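Local coordinates for twitching motility pilus retraction protein (Geobacter sulfurreducens PCA, PDB 5ZFQ) that probably powers retraction of the type IV pilus as a hexameric ATPase motor that turns ATP hydrolysis into disassembly of the pilus fibre, at residues A[147-157]-A[247-257]; A[178-186]-A[218-229]. One frame throughout, in Å; residues are numbered along the deposited sequence.

Contact 1: A[147-157]-A[247-257]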
loop_
_atom_site.group_PDB
_atom_site.type_symbol
_atom_site.label_atom_id
_atom_site.label_comp_id
_atom_site.label_asym_id
_atom_site.label_seq_id
_atom_site.Cartn_x
_atom_site.Cartn_y
_atom_site.Cartn_z
ATOM N N LYS A 147 40.904 -14.874 -4.969
ATOM C CA LYS A 147 40.651 -13.509 -5.419
ATOM C C LYS A 147 40.699 -12.545 -4.250
ATOM O O LYS A 147 40.107 -12.807 -3.201
ATOM C CB LYS A 147 39.293 -13.394 -6.107
ATOM C CG LYS A 147 39.191 -14.093 -7.428
ATOM C CD LYS A 147 39.997 -13.380 -8.491
ATOM C CE LYS A 147 39.725 -13.988 -9.873
ATOM N NZ LYS A 147 40.769 -13.535 -10.848
ATOM N N PRO A 148 41.397 -11.415 -4.431
ATOM C CA PRO A 148 41.465 -10.404 -3.370
ATOM C C PRO A 148 40.220 -9.525 -3.285
ATOM O O PRO A 148 39.791 -9.225 -2.175
ATOM C CB PRO A 148 42.698 -9.583 -3.746
ATOM C CG PRO A 148 42.873 -9.781 -5.195
ATOM C CD PRO A 148 42.314 -11.124 -5.545
ATOM N N ARG A 149 39.641 -9.141 -4.418
ATOM C CA ARG A 149 38.504 -8.205 -4.439
ATOM C C ARG A 149 37.348 -8.694 -5.274
ATOM O O ARG A 149 37.443 -9.706 -5.950
ATOM C CB ARG A 149 38.927 -6.858 -5.009
ATOM C CG ARG A 149 39.846 -6.097 -4.147
ATOM C CD ARG A 149 40.546 -5.032 -4.968
ATOM N NE ARG A 149 41.673 -5.577 -5.706
ATOM C CZ ARG A 149 42.791 -6.001 -5.125
ATOM N NH1 ARG A 149 42.906 -5.973 -3.791
ATOM N NH2 ARG A 149 43.787 -6.466 -5.874
ATOM N N GLY A 150 36.274 -7.928 -5.270
ATOM C CA GLY A 150 35.214 -8.148 -6.226
ATOM C C GLY A 150 34.041 -8.952 -5.714
ATOM O O GLY A 150 33.945 -9.282 -4.533
ATOM N N LEU A 151 33.143 -9.272 -6.634
ATOM C CA LEU A 151 31.935 -10.002 -6.313
ATOM C C LEU A 151 31.996 -11.409 -6.881
ATOM O O LEU A 151 32.294 -11.584 -8.068
ATOM C CB LEU A 151 30.725 -9.260 -6.868
ATOM C CG LEU A 151 29.372 -9.927 -6.675
ATOM C CD1 LEU A 151 28.939 -9.978 -5.180
ATOM C CD2 LEU A 151 28.373 -9.177 -7.540
ATOM N N ILE A 152 31.719 -12.397 -6.034
ATOM C CA ILE A 152 31.683 -13.795 -6.453
ATOM C C ILE A 152 30.309 -14.391 -6.156
ATOM O O ILE A 152 29.817 -14.282 -5.031
ATOM C CB ILE A 152 32.762 -14.626 -5.735
ATOM C CG1 ILE A 152 34.151 -14.027 -5.992
ATOM C CG2 ILE A 152 32.699 -16.076 -6.169
ATOM C CD1 ILE A 152 35.292 -14.921 -5.591
ATOM N N LEU A 153 29.683 -15.016 -7.154
ATOM C CA LEU A 153 28.330 -15.547 -6.969
ATOM C C LEU A 153 28.275 -17.059 -7.033
ATOM O O LEU A 153 28.815 -17.674 -7.945
ATOM C CB LEU A 153 27.381 -14.962 -8.010
ATOM C CG LEU A 153 27.270 -13.436 -7.918
ATOM C CD1 LEU A 153 26.481 -12.837 -9.059
ATOM C CD2 LEU A 153 26.671 -13.073 -6.558
ATOM N N VAL A 154 27.640 -17.661 -6.034
ATOM C CA VAL A 154 27.310 -19.079 -6.082
ATOM C C VAL A 154 25.799 -19.199 -6.172
ATOM O O VAL A 154 25.099 -18.873 -5.213
ATOM C CB VAL A 154 27.806 -19.835 -4.851
ATOM C CG1 VAL A 154 27.669 -21.332 -5.075
ATOM C CG2 VAL A 154 29.241 -19.471 -4.549
ATOM N N THR A 155 25.287 -19.636 -7.321
ATOM C CA THR A 155 23.847 -19.647 -7.523
ATOM C C THR A 155 23.304 -21.050 -7.571
ATOM O O THR A 155 24.040 -22.007 -7.773
ATOM C CB THR A 155 23.439 -18.928 -8.821
ATOM O OG1 THR A 155 23.693 -19.769 -9.964
ATOM C CG2 THR A 155 24.190 -17.600 -8.951
ATOM N N GLY A 156 21.997 -21.171 -7.407
ATOM C CA GLY A 156 21.350 -22.461 -7.490
ATOM C C GLY A 156 20.252 -22.592 -6.461
ATOM O O GLY A 156 20.064 -21.703 -5.621
ATOM N N PRO A 157 19.513 -23.705 -6.517
ATOM C CA PRO A 157 18.506 -23.907 -5.476
ATOM C C PRO A 157 19.184 -24.116 -4.124
ATOM O O PRO A 157 20.268 -24.704 -4.078
ATOM C CB PRO A 157 17.753 -25.159 -5.954
ATOM C CG PRO A 157 18.747 -25.894 -6.812
ATOM C CD PRO A 157 19.561 -24.818 -7.485
ATOM N N GLY A 247 36.825 -2.604 -2.629
ATOM C CA GLY A 247 37.978 -3.369 -2.206
ATOM C C GLY A 247 37.692 -4.529 -1.276
ATOM O O GLY A 247 38.616 -5.146 -0.747
ATOM N N HIS A 248 36.420 -4.841 -1.072
ATOM C CA HIS A 248 36.081 -6.028 -0.312
ATOM C C HIS A 248 35.929 -7.202 -1.243
ATOM O O HIS A 248 35.828 -7.037 -2.469
ATOM C CB HIS A 248 34.806 -5.813 0.479
ATOM C CG HIS A 248 34.856 -4.602 1.354
ATOM N ND1 HIS A 248 34.589 -3.334 0.883
ATOM C CD2 HIS A 248 35.183 -4.457 2.658
ATOM C CE1 HIS A 248 34.733 -2.461 1.865
ATOM N NE2 HIS A 248 35.095 -3.116 2.952
ATOM N N LEU A 249 35.962 -8.396 -0.671
ATOM C CA LEU A 249 35.535 -9.560 -1.406
ATOM C C LEU A 249 34.127 -9.920 -0.921
ATOM O O LEU A 249 33.912 -10.208 0.277
ATOM C CB LEU A 249 36.510 -10.721 -1.227
ATOM C CG LEU A 249 36.125 -12.009 -1.978
ATOM C CD1 LEU A 249 36.241 -11.859 -3.496
ATOM C CD2 LEU A 249 36.946 -13.209 -1.507
ATOM N N CYS A 250 33.165 -9.882 -1.837
ATOM C CA CYS A 250 31.796 -10.207 -1.486
ATOM C C CYS A 250 31.380 -11.571 -2.042
ATOM O O CYS A 250 31.382 -11.788 -3.261
ATOM C CB CYS A 250 30.846 -9.118 -1.987
ATOM S SG CYS A 250 29.123 -9.397 -1.484
ATOM N N LEU A 251 31.043 -12.491 -1.142
ATOM C CA LEU A 251 30.475 -13.781 -1.534
ATOM C C LEU A 251 28.973 -13.680 -1.417
ATOM O O LEU A 251 28.466 -13.189 -0.406
ATOM C CB LEU A 251 30.995 -14.926 -0.653
ATOM C CG LEU A 251 32.513 -15.065 -0.678
ATOM C CD1 LEU A 251 33.008 -16.074 0.339
ATOM C CD2 LEU A 251 33.021 -15.390 -2.104
ATOM N N ALA A 252 28.258 -14.135 -2.437
ATOM C CA ALA A 252 26.811 -14.031 -2.409
ATOM C C ALA A 252 26.129 -15.100 -3.259
ATOM O O ALA A 252 26.768 -15.765 -4.072
ATOM C CB ALA A 252 26.366 -12.627 -2.859
ATOM N N THR A 253 24.848 -15.238 -3.005
ATOM C CA THR A 253 23.984 -16.255 -3.534
ATOM C C THR A 253 22.749 -15.746 -4.277
ATOM O O THR A 253 22.211 -14.731 -3.988
ATOM C CB THR A 253 23.595 -17.138 -2.312
ATOM O OG1 THR A 253 24.539 -18.172 -2.152
ATOM C CG2 THR A 253 22.252 -17.754 -2.376
ATOM N N LEU A 254 22.314 -16.514 -5.245
ATOM C CA LEU A 254 21.111 -16.275 -6.008
ATOM C C LEU A 254 20.512 -17.605 -6.393
ATOM O O LEU A 254 21.225 -18.554 -6.592
ATOM C CB LEU A 254 21.434 -15.550 -7.298
ATOM C CG LEU A 254 21.137 -14.082 -7.383
ATOM C CD1 LEU A 254 21.033 -13.657 -8.816
ATOM C CD2 LEU A 254 19.825 -13.844 -6.692
ATOM N N HIS A 255 19.213 -17.679 -6.561
ATOM C CA HIS A 255 18.630 -18.928 -6.991
ATOM C C HIS A 255 18.430 -18.911 -8.486
ATOM O O HIS A 255 17.350 -18.928 -8.969
ATOM C CB HIS A 255 17.333 -19.232 -6.285
ATOM C CG HIS A 255 16.664 -20.463 -6.802
ATOM N ND1 HIS A 255 15.458 -20.923 -6.323
ATOM C CD2 HIS A 255 17.037 -21.330 -7.769
ATOM C CE1 HIS A 255 15.117 -22.017 -6.974
ATOM N NE2 HIS A 255 16.061 -22.285 -7.853
ATOM N N THR A 256 19.517 -18.850 -9.209
ATOM C CA THR A 256 19.499 -18.823 -10.642
ATOM C C THR A 256 20.245 -20.025 -11.144
ATOM O O THR A 256 21.113 -20.558 -10.506
ATOM C CB THR A 256 19.985 -17.515 -11.250
ATOM O OG1 THR A 256 21.107 -17.027 -10.544
ATOM C CG2 THR A 256 18.917 -16.494 -11.197
ATOM N N ASN A 257 19.919 -20.464 -12.334
ATOM C CA ASN A 257 20.515 -21.734 -12.721
ATOM C C ASN A 257 21.604 -21.652 -13.781
ATOM O O ASN A 257 22.101 -22.683 -14.244
ATOM C CB ASN A 257 19.400 -22.655 -13.204
ATOM C CG ASN A 257 18.327 -22.833 -12.166
ATOM O OD1 ASN A 257 17.187 -22.421 -12.360
ATOM N ND2 ASN A 257 18.688 -23.451 -11.048
#
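Ile152 and Leu251 run alongside each other in the same direction on one face of a parallel strand pair, with Ile152 CB 3.7 Å from Leu251 CD2. Leu249 meets the far end of the same isoleucine: its CG stands anti to the backbone N (chi1 180°), which puts CD1 3.8 Å from Ile152 CD1. On the opposite face the packing runs through Leu151 CD1 against Cys250 SG and Leu153 CD2 against Ala252 CB, with Leu151 CD1 a little farther from that alanine. Backbone bonds knit this buried centre: Ile152 N to Cys250 O and Val154 N to Ala252 O both measure 2.9 Å.

Nearer the C-terminal ends, threonine hydroxyls add hydrogen bonds. Thr253 OG1 donates to Val154 O in its carbonyl plane, whereas Thr155 OG1 approaches Thr256 O (2.8 Å) from above the carbonyl plane and also bonds Ser291. Past the strands, Pro157 CA sits over one face of the His255 ring, 3.9 Å from its centroid, although that histidine is poorly ordered.

The looser side is the start of the segments. There the aliphatic part of Arg149 merely brushes Gly247, CG lying 3.7 Å from Gly247 O, and Lys147 and Pro148 are at least partly exposed. Helix 162-176 packs on the face of Val154, Leu251 and Thr253. Gly156 O accepts a bond from Lys162, and the strand-loop-helix arrangement is consistent with a Walker A P-loop, here leaving a central parallel strand of a RecA-like ATPase core.

Contact 2: A[178-186]-A[218-229]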
loop_
_atom_site.group_PDB
_atom_site.type_symbol
_atom_site.label_atom_id
_atom_site.label_comp_id
_atom_site.label_asym_id
_atom_site.label_seq_id
_atom_site.Cartn_x
_atom_site.Cartn_y
_atom_site.Cartn_z
ATOM N N HIS A 178 44.857 -12.822 6.264
ATOM C CA HIS A 178 44.701 -12.196 7.571
ATOM C C HIS A 178 43.608 -11.123 7.514
ATOM O O HIS A 178 43.872 -9.920 7.677
ATOM C CB HIS A 178 46.020 -11.601 8.050
ATOM C CG HIS A 178 47.142 -12.588 8.063
ATOM N ND1 HIS A 178 47.934 -12.826 6.959
ATOM C CD2 HIS A 178 47.576 -13.428 9.034
ATOM C CE1 HIS A 178 48.823 -13.758 7.257
ATOM N NE2 HIS A 178 48.625 -14.141 8.507
ATOM N N ASP A 179 42.379 -11.583 7.286
ATOM C CA ASP A 179 41.240 -10.698 7.062
ATOM C C ASP A 179 40.221 -10.834 8.171
ATOM O O ASP A 179 40.311 -11.721 9.017
ATOM C CB ASP A 179 40.555 -10.995 5.715
ATOM C CG ASP A 179 41.420 -10.635 4.509
ATOM O OD1 ASP A 179 42.398 -9.844 4.656
ATOM O OD2 ASP A 179 41.102 -11.147 3.401
ATOM N N HIS A 180 39.262 -9.918 8.158
ATOM C CA HIS A 180 38.083 -9.997 9.002
ATOM C C HIS A 180 36.980 -10.526 8.106
ATOM O O HIS A 180 36.638 -9.882 7.118
ATOM C CB HIS A 180 37.724 -8.628 9.593
ATOM C CG HIS A 180 36.448 -8.627 10.372
ATOM N ND1 HIS A 180 35.683 -7.494 10.544
ATOM C CD2 HIS A 180 35.801 -9.622 11.025
ATOM C CE1 HIS A 180 34.624 -7.791 11.278
ATOM N NE2 HIS A 180 34.672 -9.073 11.586
ATOM N N ILE A 181 36.476 -11.715 8.431
ATOM C CA ILE A 181 35.413 -12.379 7.663
ATOM C C ILE A 181 34.070 -12.283 8.388
ATOM O O ILE A 181 33.900 -12.847 9.479
ATOM C CB ILE A 181 35.719 -13.895 7.406
ATOM C CG1 ILE A 181 37.045 -14.080 6.646
ATOM C CG2 ILE A 181 34.564 -14.555 6.658
ATOM C CD1 ILE A 181 37.411 -15.524 6.384
ATOM N N VAL A 182 33.126 -11.565 7.785
ATOM C CA VAL A 182 31.755 -11.484 8.317
ATOM C C VAL A 182 30.781 -12.206 7.391
ATOM O O VAL A 182 30.703 -11.892 6.198
ATOM C CB VAL A 182 31.274 -10.024 8.477
ATOM C CG1 VAL A 182 29.830 -9.988 8.981
ATOM C CG2 VAL A 182 32.224 -9.246 9.389
ATOM N N THR A 183 30.037 -13.161 7.928
ATOM C CA THR A 183 28.994 -13.843 7.157
ATOM C C THR A 183 27.621 -13.460 7.688
ATOM O O THR A 183 27.461 -13.175 8.870
ATOM C CB THR A 183 29.138 -15.388 7.229
ATOM O OG1 THR A 183 28.795 -15.820 8.550
ATOM C CG2 THR A 183 30.577 -15.828 6.926
ATOM N N ILE A 184 26.625 -13.478 6.820
ATOM C CA ILE A 184 25.251 -13.237 7.230
ATOM C C ILE A 184 24.439 -14.374 6.613
ATOM O O ILE A 184 24.296 -14.465 5.390
ATOM C CB ILE A 184 24.772 -11.817 6.784
ATOM C CG1 ILE A 184 25.621 -10.728 7.455
ATOM C CG2 ILE A 184 23.309 -11.584 7.100
ATOM C CD1 ILE A 184 25.616 -9.385 6.680
ATOM N N GLU A 185 23.956 -15.273 7.459
ATOM C CA GLU A 185 23.472 -16.576 6.999
ATOM C C GLU A 185 22.049 -16.882 7.462
ATOM O O GLU A 185 21.600 -16.401 8.504
ATOM C CB GLU A 185 24.421 -17.688 7.472
ATOM C CG GLU A 185 25.852 -17.568 6.929
ATOM C CD GLU A 185 26.782 -18.716 7.342
ATOM O OE1 GLU A 185 26.488 -19.897 7.003
ATOM O OE2 GLU A 185 27.824 -18.429 7.986
ATOM N N ASP A 186 21.341 -17.697 6.690
ATOM C CA ASP A 186 19.959 -18.019 7.011
ATOM C C ASP A 186 19.583 -19.450 6.632
ATOM O O ASP A 186 18.888 -19.666 5.630
ATOM C CB ASP A 186 19.018 -17.033 6.308
ATOM C CG ASP A 186 17.565 -17.171 6.770
ATOM O OD1 ASP A 186 17.322 -17.478 7.974
ATOM O OD2 ASP A 186 16.667 -16.976 5.910
ATOM N N ILE A 218 27.163 -3.137 8.005
ATOM C CA ILE A 218 28.301 -3.952 7.590
ATOM C C ILE A 218 29.554 -3.103 7.255
ATOM O O ILE A 218 30.699 -3.529 7.492
ATOM C CB ILE A 218 27.931 -4.843 6.382
ATOM C CG1 ILE A 218 29.021 -5.894 6.138
ATOM C CG2 ILE A 218 27.608 -3.994 5.124
ATOM C CD1 ILE A 218 29.057 -6.935 7.195
ATOM N N LEU A 219 29.361 -1.887 6.749
ATOM C CA LEU A 219 30.530 -1.083 6.398
ATOM C C LEU A 219 31.146 -0.488 7.641
ATOM O O LEU A 219 32.229 0.066 7.586
ATOM C CB LEU A 219 30.180 0.027 5.394
ATOM C CG LEU A 219 29.525 -0.480 4.109
ATOM C CD1 LEU A 219 29.419 0.621 3.042
ATOM C CD2 LEU A 219 30.251 -1.692 3.576
ATOM N N ARG A 220 30.449 -0.603 8.761
ATOM C CA ARG A 220 30.943 -0.076 10.039
ATOM C C ARG A 220 31.578 -1.181 10.861
ATOM O O ARG A 220 31.972 -0.962 11.997
ATOM C CB ARG A 220 29.801 0.585 10.829
ATOM C CG ARG A 220 28.961 1.467 9.945
ATOM C CD ARG A 220 27.906 2.237 10.643
ATOM N NE ARG A 220 27.212 3.049 9.650
ATOM C CZ ARG A 220 26.173 3.845 9.896
ATOM N NH1 ARG A 220 25.675 3.954 11.130
ATOM N NH2 ARG A 220 25.625 4.528 8.896
ATOM N N GLN A 221 31.682 -2.375 10.293
ATOM C CA GLN A 221 32.224 -3.492 11.056
ATOM C C GLN A 221 33.607 -3.931 10.554
ATOM O O GLN A 221 34.081 -5.003 10.885
ATOM C CB GLN A 221 31.215 -4.657 11.049
ATOM C CG GLN A 221 29.910 -4.290 11.769
ATOM C CD GLN A 221 28.754 -5.251 11.526
ATOM O OE1 GLN A 221 28.682 -5.939 10.491
ATOM N NE2 GLN A 221 27.817 -5.280 12.472
ATOM N N ASP A 222 34.244 -3.072 9.768
ATOM C CA ASP A 222 35.590 -3.316 9.245
ATOM C C ASP A 222 35.760 -4.754 8.716
ATOM O O ASP A 222 36.602 -5.517 9.202
ATOM C CB ASP A 222 36.646 -3.007 10.330
ATOM C CG ASP A 222 38.069 -2.935 9.768
ATOM O OD1 ASP A 222 38.273 -2.384 8.666
ATOM O OD2 ASP A 222 38.994 -3.450 10.416
ATOM N N PRO A 223 34.928 -5.147 7.746
ATOM C CA PRO A 223 35.152 -6.491 7.220
ATOM C C PRO A 223 36.100 -6.417 6.025
ATOM O O PRO A 223 36.301 -5.331 5.478
ATOM C CB PRO A 223 33.756 -6.921 6.792
ATOM C CG PRO A 223 33.154 -5.609 6.274
ATOM C CD PRO A 223 33.756 -4.497 7.126
ATOM N N ASP A 224 36.672 -7.547 5.628
ATOM C CA ASP A 224 37.420 -7.589 4.388
ATOM C C ASP A 224 36.704 -8.486 3.439
ATOM O O ASP A 224 36.689 -8.250 2.237
ATOM C CB ASP A 224 38.837 -8.095 4.612
ATOM C CG ASP A 224 39.609 -7.212 5.538
ATOM O OD1 ASP A 224 39.943 -6.059 5.157
ATOM O OD2 ASP A 224 39.876 -7.674 6.659
ATOM N N VAL A 225 36.131 -9.535 4.006
ATOM C CA VAL A 225 35.409 -10.572 3.274
ATOM C C VAL A 225 34.020 -10.677 3.879
ATOM O O VAL A 225 33.888 -10.758 5.113
ATOM C CB VAL A 225 36.152 -11.917 3.369
ATOM C CG1 VAL A 225 35.359 -13.055 2.726
ATOM C CG2 VAL A 225 37.514 -11.771 2.737
ATOM N N VAL A 226 32.991 -10.644 3.031
ATOM C CA VAL A 226 31.593 -10.692 3.498
ATOM C C VAL A 226 30.763 -11.696 2.726
ATOM O O VAL A 226 30.609 -11.567 1.512
ATOM C CB VAL A 226 30.864 -9.327 3.356
ATOM C CG1 VAL A 226 29.440 -9.429 3.926
ATOM C CG2 VAL A 226 31.646 -8.206 3.965
ATOM N N LEU A 227 30.214 -12.683 3.418
ATOM C CA LEU A 227 29.246 -13.583 2.804
ATOM C C LEU A 227 27.857 -13.022 3.057
ATOM O O LEU A 227 27.383 -12.961 4.199
ATOM C CB LEU A 227 29.380 -15.001 3.342
ATOM C CG LEU A 227 28.230 -15.966 3.007
ATOM C CD1 LEU A 227 28.029 -16.082 1.497
ATOM C CD2 LEU A 227 28.469 -17.339 3.637
ATOM N N VAL A 228 27.217 -12.593 1.974
ATOM C CA VAL A 228 26.008 -11.782 2.057
ATOM C C VAL A 228 24.736 -12.630 1.975
ATOM O O VAL A 228 23.649 -12.154 2.328
ATOM C CB VAL A 228 26.039 -10.691 0.955
ATOM C CG1 VAL A 228 24.681 -10.439 0.326
ATOM C CG2 VAL A 228 26.617 -9.401 1.515
ATOM N N GLY A 229 24.827 -13.850 1.489
ATOM C CA GLY A 229 23.637 -14.658 1.390
ATOM C C GLY A 229 22.860 -14.288 0.154
ATOM O O GLY A 229 23.387 -13.652 -0.719
#
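His180 ND1 donates to Asp222 O, 2.6 Å away; the oxygen lies in the ring plane, while the nitrogen stands well above the carbonyl plane. With CG anti to the backbone N (chi1 175°), the ring is carried to the backbone of the 221-223 turn. The His180 backbone is gripped as well: its N bonds the anti lone pair of Asp224 OD2 at 2.8 Å, and its O accepts from both Asp224 N and Val225 N.

Asp179 and Asp224 cross close by, with their carboxylates turned 43° apart and OD1 of Asp179 3.9 Å from OD2 of Asp224. Mutual repulsion there is probably eased by Arg55 of a neighbouring subunit, which forms salt bridges with Asp224 and Asp222.

Farther along, parallel backbone bonds continue the pairing, Val182 N to Val225 O, Leu227 N to Val182 O and Ile184 N to Leu227 O, and the side chains around them are mostly apolar. Val182 and Ile218 run past one another in opposite senses, CG1 of the valine 3.6 Å from CD1 of the isoleucine, and Val182 CG2 meets Pro223 CB. Ile181 runs alongside Val225 on the other face, where Thr183 CG2 also rests on Leu227 CB. Thr183 OG1 holds Glu185 OE2 at 2.8 Å, and Gln201 bonds the same carboxylate oxygen.

Around this pair, helix 162-176 packs on Ile181 and Leu227, helix 211-216 on Ile184 and helix 234-245 on Val226, while strand 198-203 continues the sheet beyond strand 180-185.

Overall arrangement
Contacts 1 and 2 belong to one mixed sheet, their centres about 13 Å apart. Strands 249-254 and 225-230 are neighbours in it and join the two pairs: Leu251 N lies 2.8 Å from Val226 O, and Leu251 O lies 2.8 Å from Val228 N, both probable hydrogen bonds. The order 180-185, 225-230, 249-254, 150-155 is thus continuous. In sequence, both segments of contact 2 fall between those of contact 1. Segment 147-157 of contact 1 runs into the probable P-loop at Gly156, and the one helix that follows this loop, 162-176, spans both contacts. Glu185 of contact 2 lies near the loop without touching it.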